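Local coordinates for protein Esterase/lipase (Uncultured bacterium, PDB 3K6K) that probably hydrolyses carboxylic esters, as an esterase/lipase of the alpha/beta hydrolase fold related to hormone-sensitive lipase, at residues A[244-249]-A[274-279]; A[51-56]-A[286-291]; A[84-89]-A[151-156]. All blocks are in the same frame, centred on the assembly; numbering follows the deposited sequence.

In the fold
All three contacts belong to one alpha/beta hydrolase chain. Contacts 1 and 3 are buried pairs of parallel strands in the same sheet, with centres about 17 Å apart. Contact 3 joins two inner strands, and its centre is about 5 Å from the centre of the chain. Contact 1 joins strand 243-248 to strand 271-276, the outermost on that side in this chain; there the sheet continues into the second subunit through an antiparallel pairing. Both are held by backbone hydrogen bonds with side chains packed on the two faces. Contact 2 joins two surface loops mainly by aromatic and aliphatic packing, with one long, weak cation-pi approach. It touches contact 1 where Val290 CG2 meets Met279 SD at 3.7 Å.

Contact 1 (A[244-249]-A[274-279]); sequences LIHVGS and KIWPDM
Trp276 packs against His246 on one face of the sheet. Its CG is anti to the carbonyl carbon (chi1 -59°), which turns the indole back over the neighbouring strand. CB and CG pass Val247 O, and Trp276 CD1 comes to 3.2 Å from Val247 O, which sits at the ring edge. Trp276 NE1 lies over one face of the imidazole, 3.4 Å from His246 ND1. Trp276 CZ2 reaches His246 CE1 at 3.7 Å. The imidazole and the five-membered ring of the indole meet obliquely, planes 55° apart. His246 ND1 is hydrogen-bonded to Ser296 of helix 291-305. An alanine at Trp276 would probably open a gap over that face of the His246 ring, leaving the imidazole held mainly by its bond to Ser296.

Strands 243-248 and 271-276, with helix 254-266 between them, form a beta-alpha-beta unit of the alpha/beta hydrolase fold. The parallel ladder includes Trp276 N to Val247 O at 2.7 Å. On the other face Val247 CG1 meets Ile275 CG1 at 3.7 Å. From the end of strand 271-276 a type II turn runs from Trp276 to Met279. Trp276 O accepts from Ser249 N and Met279 N, which approach from opposite faces of its plane. A side chain at Gly248 would clash with Met279 O.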
loop_
_atom_site.group_PDB
_atom_site.type_symbol
_atom_site.label_atom_id
_atom_site.label_comp_id
_atom_site.label_asym_id
_atom_site.label_seq_id
_atom_site.Cartn_x
_atom_site.Cartn_y
_atom_site.Cartn_z
ATOM N N LEU A 244 3.767 7.971 2.249
ATOM C CA LEU A 244 2.368 7.713 1.951
ATOM C C LEU A 244 2.284 7.932 0.446
ATOM O O LEU A 244 2.687 8.983 -0.048
ATOM C CB LEU A 244 1.459 8.664 2.719
ATOM C CG LEU A 244 -0.069 8.488 2.471
ATOM C CD1 LEU A 244 -0.697 7.192 3.172
ATOM C CD2 LEU A 244 -0.827 9.770 2.835
ATOM N N ILE A 245 1.879 6.892 -0.289
ATOM C CA ILE A 245 1.601 6.940 -1.728
ATOM C C ILE A 245 0.069 6.779 -1.977
ATOM O O ILE A 245 -0.600 5.877 -1.436
ATOM C CB ILE A 245 2.420 5.838 -2.515
ATOM C CG1 ILE A 245 3.907 5.902 -2.187
ATOM C CG2 ILE A 245 2.263 6.015 -4.034
ATOM C CD1 ILE A 245 4.605 4.733 -2.566
ATOM N N HIS A 246 -0.527 7.689 -2.728
ATOM C CA HIS A 246 -1.869 7.428 -3.251
ATOM C C HIS A 246 -1.829 7.251 -4.751
ATOM O O HIS A 246 -0.939 7.816 -5.403
ATOM C CB HIS A 246 -2.812 8.537 -2.885
ATOM C CG HIS A 246 -3.276 8.445 -1.484
ATOM N ND1 HIS A 246 -4.353 9.155 -1.003
ATOM C CD2 HIS A 246 -2.855 7.654 -0.471
ATOM C CE1 HIS A 246 -4.532 8.851 0.268
ATOM N NE2 HIS A 246 -3.659 7.915 0.606
ATOM N N VAL A 247 -2.763 6.493 -5.321
ATOM C CA VAL A 247 -2.771 6.358 -6.777
ATOM C C VAL A 247 -4.135 5.791 -7.184
ATOM O O VAL A 247 -4.868 5.247 -6.329
ATOM C CB VAL A 247 -1.550 5.434 -7.223
ATOM C CG1 VAL A 247 -1.661 3.990 -6.597
ATOM C CG2 VAL A 247 -1.345 5.390 -8.725
ATOM N N GLY A 248 -4.479 5.912 -8.470
ATOM C CA GLY A 248 -5.710 5.356 -9.007
ATOM C C GLY A 248 -5.485 4.066 -9.770
ATOM O O GLY A 248 -4.336 3.746 -10.138
ATOM N N SER A 249 -6.564 3.320 -9.957
ATOM C CA SER A 249 -6.588 2.157 -10.791
ATOM C C SER A 249 -6.271 2.441 -12.251
ATOM O O SER A 249 -5.627 1.594 -12.897
ATOM C CB SER A 249 -7.982 1.499 -10.760
ATOM O OG SER A 249 -9.022 2.489 -10.603
ATOM N N LYS A 274 -2.253 3.422 -0.823
ATOM C CA LYS A 274 -3.627 3.165 -1.141
ATOM C C LYS A 274 -3.874 3.329 -2.655
ATOM O O LYS A 274 -3.433 4.280 -3.285
ATOM C CB LYS A 274 -4.539 4.090 -0.328
ATOM C CG LYS A 274 -6.012 3.710 -0.347
ATOM C CD LYS A 274 -6.740 4.602 0.658
ATOM C CE LYS A 274 -8.248 4.333 0.770
ATOM N NZ LYS A 274 -8.648 5.115 1.988
ATOM N N ILE A 275 -4.626 2.393 -3.220
ATOM C CA ILE A 275 -4.981 2.455 -4.612
ATOM C C ILE A 275 -6.467 2.673 -4.743
ATOM O O ILE A 275 -7.244 1.894 -4.157
ATOM C CB ILE A 275 -4.632 1.158 -5.289
ATOM C CG1 ILE A 275 -3.109 0.917 -5.201
ATOM C CG2 ILE A 275 -5.080 1.235 -6.725
ATOM C CD1 ILE A 275 -2.734 -0.478 -5.690
ATOM N N TRP A 276 -6.866 3.649 -5.552
ATOM C CA TRP A 276 -8.248 4.093 -5.579
ATOM C C TRP A 276 -9.029 3.667 -6.819
ATOM O O TRP A 276 -8.748 4.123 -7.918
ATOM C CB TRP A 276 -8.377 5.615 -5.374
ATOM C CG TRP A 276 -7.792 6.125 -4.065
ATOM C CD1 TRP A 276 -6.464 6.227 -3.753
ATOM C CD2 TRP A 276 -8.515 6.705 -2.932
ATOM N NE1 TRP A 276 -6.317 6.759 -2.471
ATOM C CE2 TRP A 276 -7.548 7.083 -1.967
ATOM C CE3 TRP A 276 -9.876 6.920 -2.646
ATOM C CZ2 TRP A 276 -7.890 7.631 -0.759
ATOM C CZ3 TRP A 276 -10.206 7.470 -1.448
ATOM C CH2 TRP A 276 -9.212 7.833 -0.507
ATOM N N PRO A 277 -10.069 2.829 -6.611
ATOM C CA PRO A 277 -10.929 2.270 -7.664
ATOM C C PRO A 277 -11.471 3.346 -8.646
ATOM O O PRO A 277 -12.005 4.392 -8.229
ATOM C CB PRO A 277 -12.100 1.623 -6.884
ATOM C CG PRO A 277 -11.717 1.620 -5.445
ATOM C CD PRO A 277 -10.451 2.398 -5.255
ATOM N N ASP A 278 -11.372 3.076 -9.943
ATOM C CA ASP A 278 -11.947 4.016 -10.951
ATOM C C ASP A 278 -11.376 5.467 -10.911
ATOM O O ASP A 278 -12.003 6.394 -11.474
ATOM C CB ASP A 278 -13.488 4.121 -10.788
ATOM C CG ASP A 278 -14.208 2.782 -10.964
ATOM O OD1 ASP A 278 -13.848 1.991 -11.854
ATOM O OD2 ASP A 278 -15.188 2.552 -10.219
ATOM N N MET A 279 -10.249 5.693 -10.237
ATOM C CA MET A 279 -9.630 7.046 -10.236
ATOM C C MET A 279 -8.505 7.172 -11.262
ATOM O O MET A 279 -7.708 6.249 -11.432
ATOM C CB MET A 279 -9.120 7.447 -8.842
ATOM C CG MET A 279 -10.288 7.668 -7.838
ATOM S SD MET A 279 -11.262 9.075 -8.459
ATOM C CE MET A 279 -12.627 8.055 -9.047
#

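Contact 2 (A[51-56]-A[286-291]); sequences RFPRAE and YGKFVN. With SO4 (sulfate ion), chain E.
The Phe52 ring meets two other aromatic rings, Tyr286 and Phe289, through one corner. Its CE1 lies at the edge of the Phe289 ring, near that ring's plane, with Phe52 CE1 3.9 Å from Phe289 CE1. The same atom sits at the edge of the Tyr286 ring, Phe52 CE1 being 4.0 Å from Tyr286 CD2. Phe52 CZ also reaches Phe289 CE1. The Phe52 and Phe289 side chains cross at about a right angle. One face of the Phe289 ring carries Lys288 CG, 3.7 Å above its centre. Phe52 CG is anti to the carbonyl carbon (chi1 -75°), and the ring reaches over to the 286-291 loop.

Lys288 reaches across in an extended chain, and Lys288 CD comes to 4.2 Å from Pro53 CD. Lys288 NZ stands 5.8 Å from the Phe52 ring centroid, close to the ring normal. This is a long cation-pi approach, at most a weak attraction.

The contact joins the loop after helix 38-49 to the loop before helix 291-305. Phe21 meets the rings of both Tyr286 and Phe289, and Val101 of helix 96-110 packs on Phe52. A sulfate, probably from the crystallisation liquor, accepts a bond from Glu56 N to its O3 at 3.0 Å.

The contact is mostly dispersion between ring carbons and between Pro53 and the Lys288 chain. Such packing fixes direction less strictly than a hydrogen bond would.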
loop_
_atom_site.group_PDB
_atom_site.type_symbol
_atom_site.label_atom_id
_atom_site.label_comp_id
_atom_site.label_asym_id
_atom_site.label_seq_id
_atom_site.Cartn_x
_atom_site.Cartn_y
_atom_site.Cartn_z
ATOM N N ARG A 51 -9.622 27.969 -14.023
ATOM C CA ARG A 51 -11.057 27.651 -13.843
ATOM C C ARG A 51 -11.453 26.823 -12.599
ATOM O O ARG A 51 -12.610 26.854 -12.190
ATOM C CB ARG A 51 -11.619 26.913 -15.079
ATOM C CG ARG A 51 -12.384 27.764 -16.117
ATOM C CD ARG A 51 -11.475 28.441 -17.169
ATOM N NE ARG A 51 -11.134 29.857 -16.868
ATOM C CZ ARG A 51 -11.453 30.912 -17.637
ATOM N NH1 ARG A 51 -12.136 30.726 -18.770
ATOM N NH2 ARG A 51 -11.076 32.152 -17.286
ATOM N N PHE A 52 -10.532 26.050 -12.035
ATOM C CA PHE A 52 -10.867 25.175 -10.921
ATOM C C PHE A 52 -10.840 25.941 -9.621
ATOM O O PHE A 52 -10.008 26.843 -9.454
ATOM C CB PHE A 52 -9.883 24.025 -10.844
ATOM C CG PHE A 52 -10.095 22.976 -11.887
ATOM C CD1 PHE A 52 -10.495 21.692 -11.524
ATOM C CD2 PHE A 52 -9.902 23.256 -13.235
ATOM C CE1 PHE A 52 -10.680 20.707 -12.499
ATOM C CE2 PHE A 52 -10.093 22.267 -14.210
ATOM C CZ PHE A 52 -10.478 21.002 -13.842
ATOM N N PRO A 53 -11.733 25.593 -8.683
ATOM C CA PRO A 53 -11.809 26.371 -7.445
ATOM C C PRO A 53 -10.586 26.137 -6.554
ATOM O O PRO A 53 -9.882 25.147 -6.739
ATOM C CB PRO A 53 -13.111 25.891 -6.810
ATOM C CG PRO A 53 -13.204 24.462 -7.220
ATOM C CD PRO A 53 -12.680 24.458 -8.671
ATOM N N ARG A 54 -10.329 27.091 -5.655
ATOM C CA ARG A 54 -9.182 27.125 -4.746
ATOM C C ARG A 54 -9.716 27.258 -3.301
ATOM O O ARG A 54 -10.773 27.817 -3.086
ATOM C CB ARG A 54 -8.267 28.301 -5.095
ATOM C CG ARG A 54 -7.754 28.240 -6.505
ATOM C CD ARG A 54 -7.139 29.531 -6.886
ATOM N NE ARG A 54 -6.680 29.607 -8.285
ATOM C CZ ARG A 54 -6.007 30.658 -8.779
ATOM N NH1 ARG A 54 -5.729 31.709 -7.991
ATOM N NH2 ARG A 54 -5.609 30.665 -10.044
ATOM N N ALA A 55 -9.040 26.724 -2.301
ATOM C CA ALA A 55 -9.707 26.711 -1.008
ATOM C C ALA A 55 -9.946 28.151 -0.492
ATOM O O ALA A 55 -9.085 29.034 -0.626
ATOM C CB ALA A 55 -8.964 25.835 -0.002
ATOM N N GLU A 56 -11.141 28.369 0.041
ATOM C CA GLU A 56 -11.510 29.669 0.560
ATOM C C GLU A 56 -10.572 29.942 1.696
ATOM O O GLU A 56 -10.321 29.065 2.512
ATOM C CB GLU A 56 -12.961 29.681 1.061
ATOM C CG GLU A 56 -13.349 30.931 1.924
ATOM C CD GLU A 56 -14.885 31.098 2.038
ATOM O OE1 GLU A 56 -15.352 32.255 2.183
ATOM O OE2 GLU A 56 -15.633 30.076 1.970
ATOM N N TYR A 286 -9.555 16.608 -8.991
ATOM C CA TYR A 286 -10.914 16.639 -9.495
ATOM C C TYR A 286 -12.022 16.546 -8.428
ATOM O O TYR A 286 -13.135 16.086 -8.720
ATOM C CB TYR A 286 -11.073 15.598 -10.615
ATOM C CG TYR A 286 -9.899 15.680 -11.627
ATOM C CD1 TYR A 286 -8.999 14.629 -11.791
ATOM C CD2 TYR A 286 -9.712 16.812 -12.416
ATOM C CE1 TYR A 286 -7.921 14.737 -12.694
ATOM C CE2 TYR A 286 -8.678 16.920 -13.332
ATOM C CZ TYR A 286 -7.782 15.896 -13.473
ATOM O OH TYR A 286 -6.731 16.055 -14.339
ATOM N N GLY A 287 -11.734 17.015 -7.213
ATOM C CA GLY A 287 -12.748 17.115 -6.153
ATOM C C GLY A 287 -14.023 17.687 -6.722
ATOM O O GLY A 287 -15.108 17.202 -6.435
ATOM N N LYS A 288 -13.907 18.685 -7.592
ATOM C CA LYS A 288 -15.092 19.267 -8.183
ATOM C C LYS A 288 -16.052 18.228 -8.801
ATOM O O LYS A 288 -17.272 18.396 -8.667
ATOM C CB LYS A 288 -14.679 20.334 -9.186
ATOM C CG LYS A 288 -15.783 20.836 -10.089
ATOM C CD LYS A 288 -15.249 22.014 -10.926
ATOM C CE LYS A 288 -16.338 22.975 -11.417
ATOM N NZ LYS A 288 -15.829 23.808 -12.566
ATOM N N PHE A 289 -15.480 17.178 -9.418
ATOM C CA PHE A 289 -16.166 16.110 -10.193
ATOM C C PHE A 289 -16.297 14.771 -9.492
ATOM O O PHE A 289 -17.381 14.187 -9.496
ATOM C CB PHE A 289 -15.485 15.902 -11.556
ATOM C CG PHE A 289 -15.385 17.184 -12.351
ATOM C CD1 PHE A 289 -14.158 17.818 -12.513
ATOM C CD2 PHE A 289 -16.551 17.830 -12.796
ATOM C CE1 PHE A 289 -14.071 19.027 -13.217
ATOM C CE2 PHE A 289 -16.475 19.083 -13.463
ATOM C CZ PHE A 289 -15.236 19.657 -13.699
ATOM N N VAL A 290 -15.224 14.238 -8.909
ATOM C CA VAL A 290 -15.398 12.952 -8.253
ATOM C C VAL A 290 -15.181 13.055 -6.736
ATOM O O VAL A 290 -14.328 13.793 -6.258
ATOM C CB VAL A 290 -14.555 11.849 -8.904
ATOM C CG1 VAL A 290 -15.093 11.522 -10.258
ATOM C CG2 VAL A 290 -13.066 12.279 -9.008
ATOM N N ASN A 291 -15.967 12.306 -5.996
ATOM C CA ASN A 291 -15.966 12.336 -4.529
ATOM C C ASN A 291 -14.668 11.797 -3.903
ATOM O O ASN A 291 -14.170 12.391 -2.933
ATOM C CB ASN A 291 -17.167 11.570 -3.996
ATOM C CG ASN A 291 -17.319 11.714 -2.481
ATOM O OD1 ASN A 291 -17.345 10.674 -1.772
ATOM N ND2 ASN A 291 -17.395 13.005 -1.952
HETATM S S SO4 E . -13.351 25.118 0.298
HETATM O O1 SO4 E . -13.375 23.850 -0.417
HETATM O O2 SO4 E . -12.366 25.008 1.393
HETATM O O3 SO4 E . -13.038 26.116 -0.733
HETATM O O4 SO4 E . -14.630 25.497 0.877
#

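Contact 3 (A[84-89]-A[151-156]); sequences LYFHGG and IIIAGD
This contact pairs two inner parallel strands of the alpha/beta hydrolase sheet, 82-86 and 151-156, at the C-terminal ends of its strands. Strand 151-156 leads into what is probably the nucleophile elbow, with Gly155 the first glycine of the GxSxG pattern and Ser157 the likely nucleophile. After strand 82-86 come His87, Gly88 and Gly89, consistent with the HGG motif that helps form the oxyanion hole in hormone-sensitive lipase relatives.

The ladder is regular at first. Leu84 N binds Ile152 O at 2.8 Å, Ala154 N binds Leu84 O, and Phe86 N binds Ala154 O. The last rung, Asp156 N to Phe86 O, is weak.

On one face Phe86 and Ile153 cross, with Phe86 CE2 3.4 Å from Ile153 CG2. Helix 158-172 covers both. On the other face lies Tyr85, with CG anti to the backbone N (chi1 -165°). Its ring lies along the neighbouring strand. Tyr85 CD2 touches Ala154 CB at 3.6 Å. Gly155 CA sits over the ring face, 3.9 Å from the Tyr85 centroid, in a CH-pi contact. A side chain at Gly155 would clash with Phe86 O.

The Tyr85 hydroxyl reaches the Asp156 carboxylate, whose plane is 33° from the ring. Asp156 OD1 lies at the ring edge, in its plane; the Tyr85 OH to Asp156 OD1 hydrogen bond is modelled at 2.3 Å, so short that the exact distance is doubtful.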
loop_
_atom_site.group_PDB
_atom_site.type_symbol
_atom_site.label_atom_id
_atom_site.label_comp_id
_atom_site.label_asym_id
_atom_site.label_seq_id
_atom_site.Cartn_x
_atom_site.Cartn_y
_atom_site.Cartn_z
ATOM N N LEU A 84 6.459 21.193 1.674
ATOM C CA LEU A 84 7.178 21.664 0.557
ATOM C C LEU A 84 6.657 20.841 -0.626
ATOM O O LEU A 84 6.890 19.643 -0.649
ATOM C CB LEU A 84 8.669 21.397 0.769
ATOM C CG LEU A 84 9.593 21.739 -0.406
ATOM C CD1 LEU A 84 9.256 23.189 -0.896
ATOM C CD2 LEU A 84 11.085 21.603 -0.032
ATOM N N TYR A 85 5.966 21.496 -1.576
ATOM C CA TYR A 85 5.247 20.817 -2.669
ATOM C C TYR A 85 5.923 20.902 -4.070
ATOM O O TYR A 85 6.278 21.991 -4.525
ATOM C CB TYR A 85 3.767 21.275 -2.753
ATOM C CG TYR A 85 2.935 20.337 -3.605
ATOM C CD1 TYR A 85 2.902 20.471 -4.996
ATOM C CD2 TYR A 85 2.196 19.285 -3.011
ATOM C CE1 TYR A 85 2.172 19.552 -5.779
ATOM C CE2 TYR A 85 1.474 18.386 -3.761
ATOM C CZ TYR A 85 1.458 18.517 -5.154
ATOM O OH TYR A 85 0.750 17.611 -5.919
ATOM N N PHE A 86 6.017 19.774 -4.772
ATOM C CA PHE A 86 6.480 19.802 -6.143
ATOM C C PHE A 86 5.374 19.353 -7.123
ATOM O O PHE A 86 4.860 18.268 -6.999
ATOM C CB PHE A 86 7.738 18.927 -6.342
ATOM C CG PHE A 86 8.766 19.078 -5.284
ATOM C CD1 PHE A 86 9.319 20.323 -4.995
ATOM C CD2 PHE A 86 9.216 17.967 -4.570
ATOM C CE1 PHE A 86 10.292 20.454 -4.012
ATOM C CE2 PHE A 86 10.201 18.084 -3.567
ATOM C CZ PHE A 86 10.736 19.320 -3.287
ATOM N N HIS A 87 5.030 20.177 -8.108
ATOM C CA HIS A 87 3.924 19.893 -9.017
ATOM C C HIS A 87 4.337 18.864 -10.077
ATOM O O HIS A 87 5.495 18.612 -10.276
ATOM C CB HIS A 87 3.462 21.205 -9.701
ATOM C CG HIS A 87 4.448 21.725 -10.692
ATOM N ND1 HIS A 87 5.391 22.685 -10.382
ATOM C CD2 HIS A 87 4.708 21.339 -11.959
ATOM C CE1 HIS A 87 6.129 22.926 -11.454
ATOM N NE2 HIS A 87 5.740 22.113 -12.414
ATOM N N GLY A 88 3.371 18.255 -10.731
ATOM C CA GLY A 88 3.671 17.313 -11.767
ATOM C C GLY A 88 3.479 17.970 -13.103
ATOM O O GLY A 88 3.212 19.213 -13.176
ATOM N N GLY A 89 3.647 17.137 -14.146
ATOM C CA GLY A 89 3.588 17.572 -15.537
ATOM C C GLY A 89 4.749 17.026 -16.367
ATOM O O GLY A 89 5.227 17.668 -17.320
ATOM N N ILE A 151 8.436 19.467 8.549
ATOM C CA ILE A 151 8.341 19.535 7.119
ATOM C C ILE A 151 7.903 18.198 6.571
ATOM O O ILE A 151 8.452 17.156 6.973
ATOM C CB ILE A 151 9.666 19.930 6.502
ATOM C CG1 ILE A 151 10.100 21.290 7.071
ATOM C CG2 ILE A 151 9.548 20.041 4.998
ATOM C CD1 ILE A 151 11.521 21.611 6.689
ATOM N N ILE A 152 6.888 18.245 5.692
ATOM C CA ILE A 152 6.537 17.155 4.787
ATOM C C ILE A 152 6.888 17.498 3.327
ATOM O O ILE A 152 6.781 18.648 2.890
ATOM C CB ILE A 152 5.041 16.878 4.854
ATOM C CG1 ILE A 152 4.617 16.443 6.284
ATOM C CG2 ILE A 152 4.681 15.853 3.799
ATOM C CD1 ILE A 152 5.008 14.941 6.654
ATOM N N ILE A 153 7.277 16.502 2.551
ATOM C CA ILE A 153 7.561 16.751 1.152
ATOM C C ILE A 153 6.514 15.991 0.351
ATOM O O ILE A 153 6.365 14.776 0.547
ATOM C CB ILE A 153 8.911 16.255 0.738
ATOM C CG1 ILE A 153 9.928 16.511 1.830
ATOM C CG2 ILE A 153 9.316 16.852 -0.564
ATOM C CD1 ILE A 153 10.416 17.930 1.960
ATOM N N ALA A 154 5.808 16.730 -0.532
ATOM C CA ALA A 154 4.654 16.241 -1.276
ATOM C C ALA A 154 4.767 16.612 -2.750
ATOM O O ALA A 154 5.511 17.492 -3.121
ATOM C CB ALA A 154 3.391 16.799 -0.691
ATOM N N GLY A 155 4.018 15.943 -3.600
ATOM C CA GLY A 155 4.209 16.109 -5.040
ATOM C C GLY A 155 3.481 15.034 -5.842
ATOM O O GLY A 155 3.247 13.914 -5.342
ATOM N N ASP A 156 3.098 15.379 -7.066
ATOM C CA ASP A 156 2.368 14.459 -7.929
ATOM C C ASP A 156 3.163 14.116 -9.237
ATOM O O ASP A 156 4.041 14.873 -9.693
ATOM C CB ASP A 156 0.951 14.968 -8.196
ATOM C CG ASP A 156 0.934 16.333 -8.900
ATOM O OD1 ASP A 156 1.115 17.409 -8.227
ATOM O OD2 ASP A 156 0.763 16.327 -10.123
#